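Local coordinates for protein sensory transduction histidine kinase, putative (Borrelia burgdorferi, PDB 5BWJ) that probably acts as a hybrid histidine kinase that senses small molecules through this periplasmic Venus flytrap domain and passes the signal on by phosphorylation, at residues Y20-K25 and N139-V144; V13-P18 and H163-N168. One frame throughout, in Å; residues are numbered along the deposited sequence.

Contact 1: Y20-K25 and N139-V144; sequences YYKNNK and NSQELV
The flat carboxamide of Gln-141 is approached over one face by the ammonium group of Lys-22. NZ of Lys-22 donates to OE1 of Gln-141 at 3.1 Å, with a C=O...N angle of 116°, from a point 47° out of the carbonyl plane. The donor is therefore off the in-plane lone pairs. The Lys-22 chain runs along the same face, CD of Lys-22 lying 3.8 Å from OE1 of Gln-141. The two extended side chains cross at about a right angle. Gln-141 reaches this position because its CG stands anti to the backbone N (chi1 -179°), which carries the amide away from the helix and toward strand 21-22. In the Venus flytrap fold of this periplasmic sensor, the bond probably bridges the two lobes: Lys-22 lies in the short strand 21-22, paired with strand 28-29, while Gln-141 lies in the first turn of helix 140-148, after strand 134-137. That turn is fixed by its N-cap, Asn-139, whose OD1 accepts from Glu-142 N at 2.8 Å in an almost straight bond. The Asn-139 amide is held at its other end too, ND2 bonding to Asn-54 OD1. Only 68 Å² is buried between 20-25 and 139-144, and this is a surface contact in which Lys-22 and Gln-141 both stay partly exposed. Lys-22 also has a long, weak ion pair with Asp-53, and its chain packs on Tyr-28 and Phe-169. About 8 Å separates its side chain from that of Glu-29, a residue seen to bind magnesium in a structure of this protein, though no such ion is bound to this chain here.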
loop_
_atom_site.group_PDB
_atom_site.type_symbol
_atom_site.label_atom_id
_atom_site.label_comp_id
_atom_site.label_asym_id
_atom_site.label_seq_id
_atom_site.Cartn_x
_atom_site.Cartn_y
_atom_site.Cartn_z
ATOM N N TYR B 20 4.538 -8.339 5.585
ATOM C CA TYR B 20 4.646 -8.988 6.883
ATOM C C TYR B 20 4.444 -7.968 7.993
ATOM O O TYR B 20 4.992 -6.866 7.945
ATOM C CB TYR B 20 5.998 -9.697 7.037
ATOM C CG TYR B 20 7.200 -8.808 6.826
ATOM C CD1 TYR B 20 7.774 -8.120 7.886
ATOM C CD2 TYR B 20 7.767 -8.664 5.565
ATOM C CE1 TYR B 20 8.873 -7.307 7.697
ATOM C CE2 TYR B 20 8.865 -7.852 5.366
ATOM C CZ TYR B 20 9.414 -7.176 6.434
ATOM O OH TYR B 20 10.509 -6.371 6.238
ATOM N N TYR B 21 3.642 -8.339 8.986
ATOM C CA TYR B 21 3.329 -7.447 10.095
ATOM C C TYR B 21 2.770 -8.234 11.273
ATOM O O TYR B 21 2.257 -9.338 11.101
ATOM C CB TYR B 21 2.333 -6.373 9.655
ATOM C CG TYR B 21 1.047 -6.922 9.079
ATOM C CD1 TYR B 21 0.963 -7.292 7.741
ATOM C CD2 TYR B 21 -0.085 -7.067 9.870
ATOM C CE1 TYR B 21 -0.211 -7.791 7.210
ATOM C CE2 TYR B 21 -1.263 -7.567 9.346
ATOM C CZ TYR B 21 -1.321 -7.926 8.016
ATOM O OH TYR B 21 -2.492 -8.423 7.492
ATOM N N LYS B 22 2.869 -7.656 12.467
ATOM C CA LYS B 22 2.429 -8.332 13.684
ATOM C C LYS B 22 0.917 -8.263 13.864
ATOM O O LYS B 22 0.302 -7.223 13.625
ATOM C CB LYS B 22 3.103 -7.720 14.914
ATOM C CG LYS B 22 4.615 -7.835 14.938
ATOM C CD LYS B 22 5.173 -7.272 16.240
ATOM C CE LYS B 22 6.688 -7.189 16.218
ATOM N NZ LYS B 22 7.228 -6.585 17.468
ATOM N N ASN B 23 0.334 -9.380 14.293
ATOM C CA ASN B 23 -1.075 -9.426 14.674
ATOM C C ASN B 23 -1.221 -9.416 16.197
ATOM O O ASN B 23 -0.239 -9.240 16.916
ATOM C CB ASN B 23 -1.754 -10.662 14.071
ATOM C CG ASN B 23 -1.089 -11.965 14.486
ATOM O OD1 ASN B 23 -0.345 -12.023 15.466
ATOM N ND2 ASN B 23 -1.366 -13.026 13.736
ATOM N N ASN B 24 -2.444 -9.608 16.685
ATOM C CA ASN B 24 -2.713 -9.571 18.120
ATOM C C ASN B 24 -2.136 -10.767 18.874
ATOM O O ASN B 24 -1.971 -10.718 20.092
ATOM C CB ASN B 24 -4.221 -9.505 18.374
ATOM C CG ASN B 24 -4.828 -8.181 17.955
ATOM O OD1 ASN B 24 -4.119 -7.200 17.727
ATOM N ND2 ASN B 24 -6.153 -8.142 17.865
ATOM N N LYS B 25 -1.832 -11.837 18.147
ATOM C CA LYS B 25 -1.370 -13.075 18.765
ATOM C C LYS B 25 0.151 -13.126 18.880
ATOM O O LYS B 25 0.721 -14.173 19.186
ATOM C CB LYS B 25 -1.872 -14.276 17.964
ATOM C CG LYS B 25 -3.374 -14.250 17.703
ATOM C CD LYS B 25 -3.843 -15.481 16.942
ATOM C CE LYS B 25 -3.203 -15.571 15.565
ATOM N NZ LYS B 25 -3.810 -16.649 14.737
ATOM N N ASN B 139 12.662 0.982 15.516
ATOM C CA ASN B 139 11.678 0.273 14.702
ATOM C C ASN B 139 10.311 0.949 14.732
ATOM O O ASN B 139 10.082 1.870 15.515
ATOM C CB ASN B 139 11.548 -1.175 15.174
ATOM C CG ASN B 139 11.217 -1.280 16.649
ATOM O OD1 ASN B 139 10.136 -0.884 17.084
ATOM N ND2 ASN B 139 12.143 -1.828 17.424
ATOM N N SER B 140 9.405 0.477 13.881
ATOM C CA SER B 140 8.082 1.080 13.748
ATOM C C SER B 140 7.308 1.061 15.061
ATOM O O SER B 140 6.674 2.049 15.428
ATOM C CB SER B 140 7.272 0.360 12.665
ATOM O OG SER B 140 7.863 0.526 11.389
ATOM N N GLN B 141 7.358 -0.065 15.763
ATOM C CA GLN B 141 6.640 -0.212 17.023
ATOM C C GLN B 141 7.098 0.824 18.045
ATOM O O GLN B 141 6.278 1.482 18.687
ATOM C CB GLN B 141 6.832 -1.622 17.578
ATOM C CG GLN B 141 6.113 -1.887 18.881
ATOM C CD GLN B 141 6.074 -3.363 19.211
ATOM O OE1 GLN B 141 5.502 -4.159 18.465
ATOM N NE2 GLN B 141 6.699 -3.742 20.320
ATOM N N GLU B 142 8.410 0.968 18.189
ATOM C CA GLU B 142 8.967 1.960 19.100
ATOM C C GLU B 142 8.577 3.365 18.659
ATOM O O GLU B 142 8.263 4.222 19.487
ATOM C CB GLU B 142 10.489 1.834 19.164
ATOM C CG GLU B 142 11.173 2.915 19.992
ATOM C CD GLU B 142 12.682 2.783 19.983
ATOM O OE1 GLU B 142 13.179 1.664 19.735
ATOM O OE2 GLU B 142 13.371 3.799 20.213
ATOM N N LEU B 143 8.600 3.593 17.350
ATOM C CA LEU B 143 8.323 4.911 16.795
ATOM C C LEU B 143 6.902 5.361 17.103
ATOM O O LEU B 143 6.682 6.477 17.573
ATOM C CB LEU B 143 8.550 4.913 15.280
ATOM C CG LEU B 143 8.192 6.215 14.558
ATOM C CD1 LEU B 143 8.993 7.384 15.118
ATOM C CD2 LEU B 143 8.423 6.079 13.062
ATOM N N VAL B 144 5.937 4.490 16.830
ATOM C CA VAL B 144 4.537 4.833 17.032
ATOM C C VAL B 144 4.230 4.961 18.524
ATOM O O VAL B 144 3.381 5.759 18.922
ATOM C CB VAL B 144 3.609 3.789 16.388
ATOM C CG1 VAL B 144 2.158 4.150 16.620
ATOM C CG2 VAL B 144 3.877 3.698 14.895
#

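Contact 2: V13-P18 and H163-N168; sequences VDQFFP and HYIANN. With NO3 (nitrate ion), chain F.
Phe-17 and Tyr-164 set their rings almost parallel but slid apart, where the loop after strand 6-13 meets helix 161-169 of the Venus flytrap fold, probably between its lobes. The planes make 30° and the centroids are 5.4 Å apart, leaving little true overlap: CD1 of Phe-17 sits over one face of the Tyr-164 ring near its rim, 4.1 Å from CD1 of Tyr-164. Against one face of the Phe-17 ring lies CB of Pro-18, which follows a cis peptide bond, and Lys-160 of the second subunit adds a cation-pi contact. The hydroxyl of Tyr-164 is tied to the carbonyl of Lys-22, which probably restrains the ring's position. Next to this pair, Gln-15 and Ile-165 reach toward each other end-on from the two segments. NE2 of Gln-15 meets the methyl CD1 of Ile-165 at 3.5 Å, a van der Waals contact between amide nitrogen and methyl, while OE1 of Gln-15 is bonded to Lys-22 N. Beside the Tyr-164 ring a nitrate, probably from the crystallisation liquor, lies with its O2 at the ring edge, in its plane; Lys-160 of the second subunit bonds to the ion as well. ND2 of Asn-167 bridges O3 and O1 of the nitrate. ND2 of Asn-168 donates to O1 of that nitrate and to O of Tyr-164, each at 2.9 Å.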
loop_
_atom_site.group_PDB
_atom_site.type_symbol
_atom_site.label_atom_id
_atom_site.label_comp_id
_atom_site.label_asym_id
_atom_site.label_seq_id
_atom_site.Cartn_x
_atom_site.Cartn_y
_atom_site.Cartn_z
ATOM N N VAL B 13 12.926 -7.413 8.192
ATOM C CA VAL B 13 13.244 -6.345 9.132
ATOM C C VAL B 13 12.005 -5.531 9.496
ATOM O O VAL B 13 11.258 -5.095 8.619
ATOM C CB VAL B 13 14.319 -5.397 8.559
ATOM C CG1 VAL B 13 14.737 -4.365 9.602
ATOM C CG2 VAL B 13 15.529 -6.190 8.090
ATOM N N ASP B 14 11.802 -5.336 10.797
ATOM C CA ASP B 14 10.727 -4.487 11.306
ATOM C C ASP B 14 9.367 -5.000 10.816
ATOM O O ASP B 14 9.066 -6.188 10.960
ATOM C CB ASP B 14 10.976 -3.032 10.885
ATOM C CG ASP B 14 10.126 -2.037 11.660
ATOM O OD1 ASP B 14 9.608 -2.392 12.739
ATOM O OD2 ASP B 14 9.978 -0.891 11.185
ATOM N N GLN B 15 8.548 -4.118 10.245
ATOM C CA GLN B 15 7.252 -4.505 9.699
ATOM C C GLN B 15 7.017 -3.787 8.378
ATOM O O GLN B 15 7.538 -2.693 8.151
ATOM C CB GLN B 15 6.129 -4.188 10.687
ATOM C CG GLN B 15 6.292 -4.859 12.044
ATOM C CD GLN B 15 5.098 -4.631 12.948
ATOM O OE1 GLN B 15 3.972 -5.007 12.616
ATOM N NE2 GLN B 15 5.335 -4.004 14.094
ATOM N N PHE B 16 6.225 -4.411 7.513
ATOM C CA PHE B 16 6.048 -3.946 6.143
ATOM C C PHE B 16 4.690 -4.403 5.621
ATOM O O PHE B 16 4.593 -5.405 4.917
ATOM C CB PHE B 16 7.189 -4.480 5.263
ATOM C CG PHE B 16 7.202 -3.942 3.855
ATOM C CD1 PHE B 16 8.124 -4.425 2.941
ATOM C CD2 PHE B 16 6.317 -2.956 3.444
ATOM C CE1 PHE B 16 8.156 -3.946 1.645
ATOM C CE2 PHE B 16 6.347 -2.474 2.149
ATOM C CZ PHE B 16 7.267 -2.970 1.249
ATOM N N PHE B 17 3.642 -3.668 5.976
ATOM C CA PHE B 17 2.287 -4.024 5.570
ATOM C C PHE B 17 2.148 -3.913 4.055
ATOM O O PHE B 17 2.606 -2.934 3.470
ATOM C CB PHE B 17 1.262 -3.119 6.261
ATOM C CG PHE B 17 -0.170 -3.516 6.009
ATOM C CD1 PHE B 17 -0.858 -4.287 6.933
ATOM C CD2 PHE B 17 -0.828 -3.120 4.854
ATOM C CE1 PHE B 17 -2.172 -4.656 6.710
ATOM C CE2 PHE B 17 -2.142 -3.488 4.624
ATOM C CZ PHE B 17 -2.816 -4.256 5.556
ATOM N N PRO B 18 1.507 -4.902 3.407
ATOM C CA PRO B 18 0.907 -6.147 3.904
ATOM C C PRO B 18 1.814 -7.369 3.744
ATOM O O PRO B 18 1.344 -8.499 3.875
ATOM C CB PRO B 18 -0.330 -6.289 3.022
ATOM C CG PRO B 18 0.143 -5.775 1.694
ATOM C CD PRO B 18 1.145 -4.673 1.995
ATOM N N HIS B 163 0.665 3.545 10.122
ATOM C CA HIS B 163 -0.756 3.757 10.326
ATOM C C HIS B 163 -1.433 2.492 10.839
ATOM O O HIS B 163 -2.288 2.552 11.723
ATOM C CB HIS B 163 -1.415 4.208 9.026
ATOM C CG HIS B 163 -2.848 4.595 9.190
ATOM N ND1 HIS B 163 -3.238 5.883 9.484
ATOM C CD2 HIS B 163 -3.983 3.861 9.126
ATOM C CE1 HIS B 163 -4.554 5.929 9.582
ATOM N NE2 HIS B 163 -5.029 4.715 9.371
ATOM N N TYR B 164 -1.053 1.348 10.277
ATOM C CA TYR B 164 -1.614 0.073 10.700
ATOM C C TYR B 164 -1.347 -0.189 12.180
ATOM O O TYR B 164 -2.262 -0.515 12.934
ATOM C CB TYR B 164 -1.044 -1.080 9.872
ATOM C CG TYR B 164 -1.250 -2.425 10.534
ATOM C CD1 TYR B 164 -2.475 -3.075 10.462
ATOM C CD2 TYR B 164 -0.227 -3.035 11.248
ATOM C CE1 TYR B 164 -2.675 -4.299 11.077
ATOM C CE2 TYR B 164 -0.417 -4.261 11.865
ATOM C CZ TYR B 164 -1.643 -4.887 11.776
ATOM O OH TYR B 164 -1.838 -6.107 12.386
ATOM N N ILE B 165 -0.086 -0.051 12.582
ATOM C CA ILE B 165 0.320 -0.350 13.952
ATOM C C ILE B 165 -0.433 0.531 14.942
ATOM O O ILE B 165 -1.010 0.032 15.905
ATOM C CB ILE B 165 1.839 -0.164 14.145
ATOM C CG1 ILE B 165 2.604 -1.147 13.258
ATOM C CG2 ILE B 165 2.233 -0.390 15.608
ATOM C CD1 ILE B 165 4.083 -0.853 13.146
ATOM N N ALA B 166 -0.428 1.837 14.697
ATOM C CA ALA B 166 -1.131 2.782 15.561
ATOM C C ALA B 166 -2.614 2.449 15.657
ATOM O O ALA B 166 -3.199 2.477 16.739
ATOM C CB ALA B 166 -0.951 4.199 15.049
ATOM N N ASN B 167 -3.214 2.125 14.517
ATOM C CA ASN B 167 -4.658 1.943 14.435
ATOM C C ASN B 167 -5.132 0.624 15.041
ATOM O O ASN B 167 -6.252 0.538 15.545
ATOM C CB ASN B 167 -5.107 2.028 12.974
ATOM C CG ASN B 167 -6.606 2.200 12.832
ATOM O OD1 ASN B 167 -7.238 2.917 13.606
ATOM N ND2 ASN B 167 -7.184 1.541 11.833
ATOM N N ASN B 168 -4.279 -0.397 14.996
ATOM C CA ASN B 168 -4.653 -1.736 15.442
ATOM C C ASN B 168 -4.131 -2.111 16.831
ATOM O O ASN B 168 -4.733 -2.941 17.513
ATOM C CB ASN B 168 -4.169 -2.771 14.425
ATOM C CG ASN B 168 -5.007 -2.779 13.157
ATOM O OD1 ASN B 168 -5.917 -3.597 13.004
ATOM N ND2 ASN B 168 -4.709 -1.861 12.244
HETATM N N NO3 F . -5.458 -0.328 9.422
HETATM O O1 NO3 F . -6.373 -0.904 10.077
HETATM O O2 NO3 F . -4.923 -0.909 8.434
HETATM O O3 NO3 F . -5.077 0.832 9.754
#

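How the contacts relate
From the N terminus, strand 6-13 leads into the loop 13-18, which opens contact 2, and then into 20-25, which opens contact 1. The chain returns at 139-144, where contact 1 closes and ties strand 21-22 to the start of helix 140-148. Only after strand 154-156 does helix 161-169 supply 163-168 and close contact 2, which ties the 13-18 loop to that helix, so contact 1 is nested inside the larger loop. Their centres are 5 Å apart, and the two are joined by a probable hydrogen bond from Ser-140 OG to Asp-14 OD2 at 2.6 Å. Both also touch the second subunit.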